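Local coordinates for protein cycloalternan-forming enzyme (Listeria monocytogenes serovar 1/2a, PDB 5F7U) that belongs to the glycoside hydrolase family 31 and is a multidomain, carbohydrate-binding protein built round a TIM barrel, at residues 263-275 against 280-292. The protein carries 1 engineered substitution. Numbering follows the deposited sequence.
Sequences RGKDVETYVYNEY and QTERTYLAVPFFV. With GLC (alpha-D-glucopyranose), chain F.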
loop_
_atom_site.group_PDB
_atom_site.type_symbol
_atom_site.label_atom_id
_atom_site.label_comp_id
_atom_site.label_asym_id
_atom_site.label_seq_id
_atom_site.Cartn_x
_atom_site.Cartn_y
_atom_site.Cartn_z
ATOM N N ARG A 263 1.679 12.272 12.393
ATOM C CA ARG A 263 1.612 13.300 13.446
ATOM C C ARG A 263 2.986 13.955 13.623
ATOM O O ARG A 263 3.983 13.269 13.733
ATOM C CB ARG A 263 1.083 12.753 14.779
ATOM C CG ARG A 263 0.647 13.877 15.725
ATOM C CD ARG A 263 0.417 13.412 17.169
ATOM N NE ARG A 263 -0.111 14.538 17.930
ATOM C CZ ARG A 263 -1.402 14.866 17.950
ATOM N NH1 ARG A 263 -2.292 14.134 17.272
ATOM N NH2 ARG A 263 -1.804 15.938 18.623
ATOM N N GLY A 264 3.001 15.284 13.613
ATOM C CA GLY A 264 4.216 16.085 13.714
ATOM C C GLY A 264 4.733 16.627 12.396
ATOM O O GLY A 264 5.599 17.513 12.405
ATOM N N LYS A 265 4.220 16.104 11.280
ATOM C CA LYS A 265 4.740 16.420 9.946
ATOM C C LYS A 265 3.832 17.398 9.199
ATOM O O LYS A 265 2.595 17.385 9.372
ATOM C CB LYS A 265 4.833 15.152 9.066
ATOM C CG LYS A 265 5.700 13.991 9.564
ATOM C CD LYS A 265 7.161 14.266 9.299
ATOM C CE LYS A 265 8.020 13.046 9.623
ATOM N NZ LYS A 265 9.425 13.516 9.783
ATOM N N ASP A 266 4.456 18.201 8.331
ATOM C CA ASP A 266 3.749 18.930 7.273
ATOM C C ASP A 266 3.815 18.057 6.038
ATOM O O ASP A 266 4.883 17.874 5.479
ATOM C CB ASP A 266 4.422 20.274 6.975
ATOM C CG ASP A 266 4.273 21.256 8.104
ATOM O OD1 ASP A 266 3.143 21.415 8.594
ATOM O OD2 ASP A 266 5.289 21.865 8.515
ATOM N N VAL A 267 2.677 17.518 5.628
ATOM C CA VAL A 267 2.623 16.530 4.542
ATOM C C VAL A 267 2.201 17.228 3.259
ATOM O O VAL A 267 1.139 17.848 3.211
ATOM C CB VAL A 267 1.624 15.398 4.864
ATOM C CG1 VAL A 267 1.690 14.328 3.794
ATOM C CG2 VAL A 267 1.909 14.783 6.235
ATOM N N GLU A 268 3.028 17.110 2.217
ATOM C CA GLU A 268 2.732 17.759 0.935
ATOM C C GLU A 268 2.062 16.754 0.009
ATOM O O GLU A 268 2.623 15.679 -0.233
ATOM C CB GLU A 268 4.028 18.221 0.250
ATOM C CG GLU A 268 4.926 19.093 1.104
ATOM C CD GLU A 268 4.296 20.395 1.578
ATOM O OE1 GLU A 268 3.312 20.903 0.989
ATOM O OE2 GLU A 268 4.829 20.952 2.561
ATOM N N THR A 269 0.892 17.117 -0.511
ATOM C CA THR A 269 0.230 16.324 -1.525
ATOM C C THR A 269 0.781 16.786 -2.876
ATOM O O THR A 269 0.265 17.704 -3.506
ATOM C CB THR A 269 -1.301 16.469 -1.473
ATOM O OG1 THR A 269 -1.739 16.340 -0.112
ATOM C CG2 THR A 269 -1.961 15.356 -2.322
ATOM N N TYR A 270 1.870 16.157 -3.283
ATOM C CA TYR A 270 2.632 16.640 -4.429
ATOM C C TYR A 270 3.427 15.468 -4.970
ATOM O O TYR A 270 4.353 14.972 -4.304
ATOM C CB TYR A 270 3.606 17.731 -3.952
ATOM C CG TYR A 270 4.331 18.469 -5.053
ATOM C CD1 TYR A 270 3.680 19.481 -5.798
ATOM C CD2 TYR A 270 5.689 18.220 -5.307
ATOM C CE1 TYR A 270 4.356 20.192 -6.785
ATOM C CE2 TYR A 270 6.370 18.926 -6.286
ATOM C CZ TYR A 270 5.706 19.901 -7.021
ATOM O OH TYR A 270 6.411 20.596 -7.981
ATOM N N VAL A 271 3.098 15.040 -6.179
ATOM C CA VAL A 271 3.845 13.933 -6.788
ATOM C C VAL A 271 5.239 14.412 -7.197
ATOM O O VAL A 271 5.406 15.535 -7.698
ATOM C CB VAL A 271 3.107 13.290 -7.992
ATOM C CG1 VAL A 271 1.741 12.727 -7.560
ATOM C CG2 VAL A 271 2.980 14.243 -9.183
ATOM N N TYR A 272 6.237 13.560 -6.976
ATOM C CA TYR A 272 7.601 13.943 -7.297
ATOM C C TYR A 272 8.444 12.711 -7.547
ATOM O O TYR A 272 8.244 11.683 -6.900
ATOM C CB TYR A 272 8.196 14.811 -6.174
ATOM C CG TYR A 272 9.422 15.573 -6.588
ATOM C CD1 TYR A 272 9.326 16.825 -7.222
ATOM C CD2 TYR A 272 10.676 15.050 -6.335
ATOM C CE1 TYR A 272 10.483 17.522 -7.594
ATOM C CE2 TYR A 272 11.823 15.714 -6.710
ATOM C CZ TYR A 272 11.726 16.939 -7.329
ATOM O OH TYR A 272 12.928 17.532 -7.663
ATOM N N ASN A 273 9.347 12.815 -8.521
ATOM C CA ASN A 273 10.306 11.742 -8.786
ATOM C C ASN A 273 11.601 11.984 -7.982
ATOM O O ASN A 273 12.503 12.708 -8.443
ATOM C CB ASN A 273 10.577 11.614 -10.309
ATOM C CG ASN A 273 11.716 10.634 -10.616
ATOM O OD1 ASN A 273 12.062 9.819 -9.780
ATOM N ND2 ASN A 273 12.312 10.738 -11.805
ATOM N N GLU A 274 11.672 11.392 -6.776
ATOM C CA GLU A 274 12.846 11.529 -5.887
ATOM C C GLU A 274 13.590 10.209 -5.827
ATOM O O GLU A 274 13.067 9.228 -5.316
ATOM C CB GLU A 274 12.440 11.960 -4.456
ATOM C CG GLU A 274 13.640 12.226 -3.522
ATOM C CD GLU A 274 14.492 13.420 -3.971
ATOM O OE1 GLU A 274 13.982 14.288 -4.705
ATOM O OE2 GLU A 274 15.689 13.480 -3.612
ATOM N N TYR A 275 14.804 10.203 -6.368
ATOM C CA TYR A 275 15.599 8.971 -6.475
ATOM C C TYR A 275 16.285 8.641 -5.144
ATOM O O TYR A 275 17.015 9.482 -4.607
ATOM C CB TYR A 275 16.611 9.207 -7.590
ATOM C CG TYR A 275 17.569 8.082 -7.891
ATOM C CD1 TYR A 275 17.145 6.943 -8.589
ATOM C CD2 TYR A 275 18.918 8.187 -7.537
ATOM C CE1 TYR A 275 18.045 5.911 -8.888
ATOM C CE2 TYR A 275 19.822 7.174 -7.836
ATOM C CZ TYR A 275 19.377 6.043 -8.519
ATOM O OH TYR A 275 20.281 5.022 -8.806
ATOM N N GLN A 280 14.181 10.545 3.574
ATOM C CA GLN A 280 14.911 11.676 4.137
ATOM C C GLN A 280 14.327 13.002 3.683
ATOM O O GLN A 280 14.168 13.919 4.485
ATOM C CB GLN A 280 16.406 11.579 3.793
ATOM C CG GLN A 280 17.036 10.283 4.316
ATOM C CD GLN A 280 17.181 9.155 3.271
ATOM O OE1 GLN A 280 16.209 8.681 2.629
ATOM N NE2 GLN A 280 18.430 8.680 3.131
ATOM N N THR A 281 13.953 13.070 2.409
ATOM C CA THR A 281 13.364 14.285 1.832
ATOM C C THR A 281 11.846 14.368 2.053
ATOM O O THR A 281 11.250 15.410 1.793
ATOM C CB THR A 281 13.621 14.378 0.300
ATOM O OG1 THR A 281 12.976 13.285 -0.359
ATOM C CG2 THR A 281 15.106 14.346 -0.025
ATOM N N GLU A 282 11.232 13.267 2.513
ATOM C CA GLU A 282 9.778 13.196 2.761
ATOM C C GLU A 282 9.015 13.443 1.465
ATOM O O GLU A 282 7.981 14.129 1.445
ATOM C CB GLU A 282 9.355 14.166 3.897
ATOM C CG GLU A 282 10.295 14.071 5.094
ATOM C CD GLU A 282 9.816 14.794 6.336
ATOM O OE1 GLU A 282 8.853 15.588 6.277
ATOM O OE2 GLU A 282 10.442 14.574 7.391
ATOM N N ARG A 283 9.540 12.886 0.369
ATOM C CA ARG A 283 8.896 13.028 -0.947
ATOM C C ARG A 283 8.291 11.696 -1.391
ATOM O O ARG A 283 8.553 10.655 -0.772
ATOM C CB ARG A 283 9.877 13.577 -1.975
ATOM C CG ARG A 283 10.342 14.985 -1.596
ATOM C CD ARG A 283 11.425 15.479 -2.519
ATOM N NE ARG A 283 11.962 16.736 -2.003
ATOM C CZ ARG A 283 12.892 17.459 -2.605
ATOM N NH1 ARG A 283 13.420 17.053 -3.776
ATOM N NH2 ARG A 283 13.308 18.594 -2.018
ATOM N N THR A 284 7.464 11.742 -2.431
ATOM C CA THR A 284 6.799 10.548 -2.938
ATOM C C THR A 284 6.314 10.701 -4.369
ATOM O O THR A 284 5.998 11.821 -4.822
ATOM C CB THR A 284 5.616 10.106 -2.058
ATOM O OG1 THR A 284 5.091 8.863 -2.567
ATOM C CG2 THR A 284 4.478 11.174 -1.999
ATOM N N TYR A 285 6.248 9.558 -5.046
ATOM C CA TYR A 285 5.714 9.475 -6.399
ATOM C C TYR A 285 4.196 9.439 -6.399
ATOM O O TYR A 285 3.573 9.668 -7.429
ATOM C CB TYR A 285 6.146 8.158 -7.040
ATOM C CG TYR A 285 7.612 7.811 -6.961
ATOM C CD1 TYR A 285 8.513 8.289 -7.925
ATOM C CD2 TYR A 285 8.087 6.936 -5.951
ATOM C CE1 TYR A 285 9.854 7.930 -7.889
ATOM C CE2 TYR A 285 9.430 6.576 -5.909
ATOM C CZ TYR A 285 10.295 7.085 -6.872
ATOM O OH TYR A 285 11.591 6.717 -6.819
ATOM N N LEU A 286 3.603 9.093 -5.259
ATOM C CA LEU A 286 2.178 8.753 -5.223
ATOM C C LEU A 286 1.595 9.432 -3.990
ATOM O O LEU A 286 1.779 8.969 -2.870
ATOM C CB LEU A 286 2.012 7.215 -5.191
ATOM C CG LEU A 286 0.664 6.626 -5.645
ATOM C CD1 LEU A 286 0.793 5.101 -5.609
ATOM C CD2 LEU A 286 -0.483 7.088 -4.764
ATOM N N ALA A 287 0.925 10.560 -4.224
ATOM C CA ALA A 287 0.470 11.455 -3.144
ATOM C C ALA A 287 -1.029 11.561 -3.222
ATOM O O ALA A 287 -1.576 11.856 -4.285
ATOM C CB ALA A 287 1.092 12.836 -3.309
ATOM N N VAL A 288 -1.693 11.350 -2.091
ATOM C CA VAL A 288 -3.168 11.267 -2.072
ATOM C C VAL A 288 -3.649 12.125 -0.910
ATOM O O VAL A 288 -3.167 11.949 0.194
ATOM C CB VAL A 288 -3.628 9.801 -1.844
ATOM C CG1 VAL A 288 -5.148 9.742 -1.745
ATOM C CG2 VAL A 288 -3.093 8.869 -2.953
ATOM N N PRO A 289 -4.595 13.055 -1.143
ATOM C CA PRO A 289 -5.045 13.925 -0.039
ATOM C C PRO A 289 -6.152 13.258 0.804
ATOM O O PRO A 289 -7.255 13.775 0.912
ATOM C CB PRO A 289 -5.565 15.172 -0.788
ATOM C CG PRO A 289 -6.130 14.580 -2.070
ATOM C CD PRO A 289 -5.222 13.422 -2.431
ATOM N N PHE A 290 -5.827 12.094 1.364
ATOM C CA PHE A 290 -6.737 11.297 2.159
ATOM C C PHE A 290 -5.927 10.741 3.308
ATOM O O PHE A 290 -4.853 10.189 3.095
ATOM C CB PHE A 290 -7.287 10.136 1.317
ATOM C CG PHE A 290 -8.051 9.085 2.106
ATOM C CD1 PHE A 290 -9.150 9.416 2.925
ATOM C CD2 PHE A 290 -7.704 7.739 1.962
ATOM C CE1 PHE A 290 -9.856 8.424 3.619
ATOM C CE2 PHE A 290 -8.414 6.735 2.654
ATOM C CZ PHE A 290 -9.484 7.079 3.473
ATOM N N PHE A 291 -6.444 10.899 4.518
ATOM C CA PHE A 291 -5.874 10.213 5.667
ATOM C C PHE A 291 -6.929 9.504 6.493
ATOM O O PHE A 291 -8.109 9.855 6.453
ATOM C CB PHE A 291 -5.026 11.157 6.551
ATOM C CG PHE A 291 -5.819 12.162 7.364
ATOM C CD1 PHE A 291 -6.428 11.784 8.567
ATOM C CD2 PHE A 291 -5.915 13.496 6.951
ATOM C CE1 PHE A 291 -7.146 12.700 9.319
ATOM C CE2 PHE A 291 -6.621 14.420 7.712
ATOM C CZ PHE A 291 -7.240 14.023 8.891
ATOM N N VAL A 292 -6.485 8.506 7.242
ATOM C CA VAL A 292 -7.341 7.796 8.192
ATOM C C VAL A 292 -6.778 8.018 9.578
ATOM O O VAL A 292 -5.565 7.852 9.783
ATOM C CB VAL A 292 -7.378 6.287 7.871
ATOM C CG1 VAL A 292 -8.102 5.509 8.983
ATOM C CG2 VAL A 292 -8.045 6.046 6.521
HETATM C C1 GLC F . 16.720 8.325 -12.981
HETATM C C2 GLC F . 15.227 8.499 -13.286
HETATM C C3 GLC F . 14.405 7.300 -12.791
HETATM C C4 GLC F . 14.909 5.995 -13.422
HETATM C C5 GLC F . 16.419 5.885 -13.107
HETATM C C6 GLC F . 17.092 4.683 -13.754
HETATM O O1 GLC F . 16.959 8.461 -11.573
HETATM O O2 GLC F . 14.758 9.691 -12.655
HETATM O O3 GLC F . 13.025 7.526 -13.072
HETATM O O4 GLC F . 14.237 4.837 -12.872
HETATM O O5 GLC F . 17.203 7.051 -13.449
HETATM O O6 GLC F . 17.297 3.778 -12.674
HETATM O O HOH W 1 6.435 15.586 5.080
HETATM O O HOH W 2 7.362 17.649 7.974
HETATM O O HOH W 3 5.488 15.634 2.380
HETATM O O HOH W 4 -1.016 13.846 0.894
HETATM O O HOH W 5 6.756 14.671 -2.942
#
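R283 runs alongside the Y272 side chain, both pointing the same way, with guanidinium and ring planes 77° apart; its NH1 lies 3.6 Å from CE2 of Y272, and any cation-pi attraction is at most weak. The same NH1 forms a salt bridge to E274 OE1 at 3.0 Å, reaching it from above the carboxylate plane. A bend at chi2 (65°) turns the E274 carboxylate to NH1. Arginine suits this place because its extended chain lays CD against Y272 CD2 and E274 CB and CG, while NH1 meets OE1. E282, with positive phi, is the C-prime residue of the Schellman motif ending helix 278-281, within the galactose mutarotase-like domain that GH31 enzymes carry before their barrel. Its OE2 forms a salt bridge with K265 NZ (2.8 Å), met from above the carboxylate plane; one water bridges OE1 to D266 N, and a second lies between OE1 and D266 O. Further along, Y272 N donates to T284 O (2.8 Å), and the small A287 lets its CB approach Y270 N to 3.4 Å. The Y285 ring, through CD1 and CE1, passes beside N273 CA, near the glycan pocket, where N273 and Y275 adjoin a glucose also held by R586 and E663. T269 CG2 packs crosswise on P289 CD (3.8 Å), beside F309.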